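Local coordinates for protein putidaredoxin reductase (Pseudomonas putida, PDB 1Q1R) that is an FAD-containing oxidoreductase that probably passes electrons from a nicotinamide nucleotide to putidaredoxin in the cytochrome P450cam monooxygenase system, at residues 16-21 with 304-309. Numbering follows the deposited sequence.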
loop_
_atom_site.group_PDB
_atom_site.type_symbol
_atom_site.label_atom_id
_atom_site.label_comp_id
_atom_site.label_asym_id
_atom_site.label_seq_id
_atom_site.Cartn_x
_atom_site.Cartn_y
_atom_site.Cartn_z
ATOM N N GLY A 16 0.082 -9.205 -9.396
ATOM C CA GLY A 16 0.360 -10.203 -10.415
ATOM C C GLY A 16 -0.361 -11.520 -10.210
ATOM O O GLY A 16 -0.963 -12.057 -11.140
ATOM N N VAL A 17 -0.300 -12.045 -8.990
ATOM C CA VAL A 17 -0.942 -13.312 -8.660
ATOM C C VAL A 17 -2.460 -13.259 -8.847
ATOM O O VAL A 17 -3.063 -14.221 -9.331
ATOM C CB VAL A 17 -0.611 -13.732 -7.198
ATOM C CG1 VAL A 17 -1.461 -14.917 -6.778
ATOM C CG2 VAL A 17 0.876 -14.089 -7.088
ATOM N N GLU A 18 -3.073 -12.139 -8.463
ATOM C CA GLU A 18 -4.521 -11.977 -8.598
ATOM C C GLU A 18 -4.908 -11.943 -10.086
ATOM O O GLU A 18 -5.970 -12.425 -10.475
ATOM C CB GLU A 18 -4.967 -10.692 -7.900
ATOM C CG GLU A 18 -6.475 -10.497 -7.813
ATOM C CD GLU A 18 -7.185 -11.668 -7.158
ATOM O OE1 GLU A 18 -6.685 -12.188 -6.134
ATOM O OE2 GLU A 18 -8.254 -12.066 -7.670
ATOM N N VAL A 19 -4.043 -11.373 -10.916
ATOM C CA VAL A 19 -4.312 -11.327 -12.351
ATOM C C VAL A 19 -4.270 -12.764 -12.868
ATOM O O VAL A 19 -5.172 -13.216 -13.577
ATOM C CB VAL A 19 -3.252 -10.481 -13.100
ATOM C CG1 VAL A 19 -3.337 -10.736 -14.604
ATOM C CG2 VAL A 19 -3.471 -9.005 -12.813
ATOM N N ALA A 20 -3.222 -13.486 -12.483
ATOM C CA ALA A 20 -3.040 -14.871 -12.900
ATOM C C ALA A 20 -4.246 -15.754 -12.573
ATOM O O ALA A 20 -4.830 -16.375 -13.468
ATOM C CB ALA A 20 -1.776 -15.446 -12.254
ATOM N N PHE A 21 -4.620 -15.817 -11.298
ATOM C CA PHE A 21 -5.753 -16.640 -10.896
ATOM C C PHE A 21 -7.088 -16.081 -11.368
ATOM O O PHE A 21 -8.017 -16.840 -11.639
ATOM C CB PHE A 21 -5.769 -16.841 -9.377
ATOM C CG PHE A 21 -4.723 -17.804 -8.889
ATOM C CD1 PHE A 21 -3.434 -17.369 -8.606
ATOM C CD2 PHE A 21 -5.013 -19.158 -8.768
ATOM C CE1 PHE A 21 -2.450 -18.268 -8.212
ATOM C CE2 PHE A 21 -4.036 -20.065 -8.375
ATOM C CZ PHE A 21 -2.752 -19.621 -8.097
ATOM N N ASN A 304 -6.899 -1.716 -4.052
ATOM C CA ASN A 304 -6.573 -1.214 -5.380
ATOM C C ASN A 304 -6.019 -2.326 -6.270
ATOM O O ASN A 304 -6.401 -2.450 -7.437
ATOM C CB ASN A 304 -5.564 -0.067 -5.283
ATOM C CG ASN A 304 -5.193 0.494 -6.643
ATOM O OD1 ASN A 304 -4.041 0.389 -7.080
ATOM N ND2 ASN A 304 -6.168 1.084 -7.326
ATOM N N ALA A 305 -5.128 -3.143 -5.720
ATOM C CA ALA A 305 -4.544 -4.236 -6.491
ATOM C C ALA A 305 -5.617 -5.236 -6.898
ATOM O O ALA A 305 -5.633 -5.716 -8.032
ATOM C CB ALA A 305 -3.456 -4.940 -5.676
ATOM N N LEU A 306 -6.517 -5.553 -5.972
ATOM C CA LEU A 306 -7.582 -6.506 -6.259
ATOM C C LEU A 306 -8.503 -5.977 -7.363
ATOM O O LEU A 306 -8.783 -6.677 -8.338
ATOM C CB LEU A 306 -8.388 -6.794 -4.989
ATOM C CG LEU A 306 -7.611 -7.456 -3.842
ATOM C CD1 LEU A 306 -8.498 -7.586 -2.600
ATOM C CD2 LEU A 306 -7.124 -8.822 -4.291
ATOM N N GLU A 307 -8.958 -4.738 -7.206
ATOM C CA GLU A 307 -9.847 -4.120 -8.184
ATOM C C GLU A 307 -9.204 -4.084 -9.569
ATOM O O GLU A 307 -9.797 -4.541 -10.547
ATOM C CB GLU A 307 -10.220 -2.703 -7.735
ATOM C CG GLU A 307 -11.010 -1.904 -8.769
ATOM C CD GLU A 307 -11.467 -0.551 -8.253
ATOM O OE1 GLU A 307 -10.694 0.111 -7.530
ATOM O OE2 GLU A 307 -12.596 -0.137 -8.584
ATOM N N GLN A 308 -7.983 -3.559 -9.648
ATOM C CA GLN A 308 -7.284 -3.477 -10.924
ATOM C C GLN A 308 -6.999 -4.851 -11.525
ATOM O O GLN A 308 -7.144 -5.051 -12.731
ATOM C CB GLN A 308 -5.977 -2.689 -10.771
ATOM C CG GLN A 308 -6.198 -1.218 -10.468
ATOM C CD GLN A 308 -4.933 -0.377 -10.580
ATOM O OE1 GLN A 308 -4.950 0.820 -10.295
ATOM N NE2 GLN A 308 -3.835 -0.996 -11.001
ATOM N N ALA A 309 -6.602 -5.802 -10.687
ATOM C CA ALA A 309 -6.301 -7.147 -11.166
ATOM C C ALA A 309 -7.555 -7.833 -11.709
ATOM O O ALA A 309 -7.498 -8.569 -12.694
ATOM C CB ALA A 309 -5.688 -7.979 -10.039
#
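Ala309 sets its methyl against Glu18 and Val19, an example of how two helices of the glutathione reductase fold pack closely where the residue at the closest point of one of them is an alanine. Helix 14-25 follows the first strand of the FAD-binding Rossmann-type unit; segments 16-21 of this helix and 304-309 of helix 302-316 run at 33° to each other, their axes approaching to 8.7 Å. The alpha carbons of Val19 and Ala309 come within 4.8 Å. The methylenes of Glu18 press on the alanine, CG lying 3.5 Å from Ala309 CB. Val19 adds a second contact: it points CG1 anti to its backbone N (chi1 166°), which leaves CG2 to rest 3.7 Å from Ala309 CB; its side chain also meets Ile9 of strand 6-10. No hydrogen bond links the two segments. Glu18 sends CG anti to the backbone N (chi1 -172°) and then bends at chi2, so that its aliphatic part lies on the alanine while the carboxylate keeps weak, long ion pairs with Arg65 and Arg310. Shortening Glu18 to an alanine is likely to leave the Leu306 end and part of the Ala309 methyl uncovered, and both arginines without this distant countercharge. One turn before Ala309, Leu306 crosses the bent Glu18 chain in a van der Waals contact, its CD2 methyl 3.9 Å from Glu18 OE1.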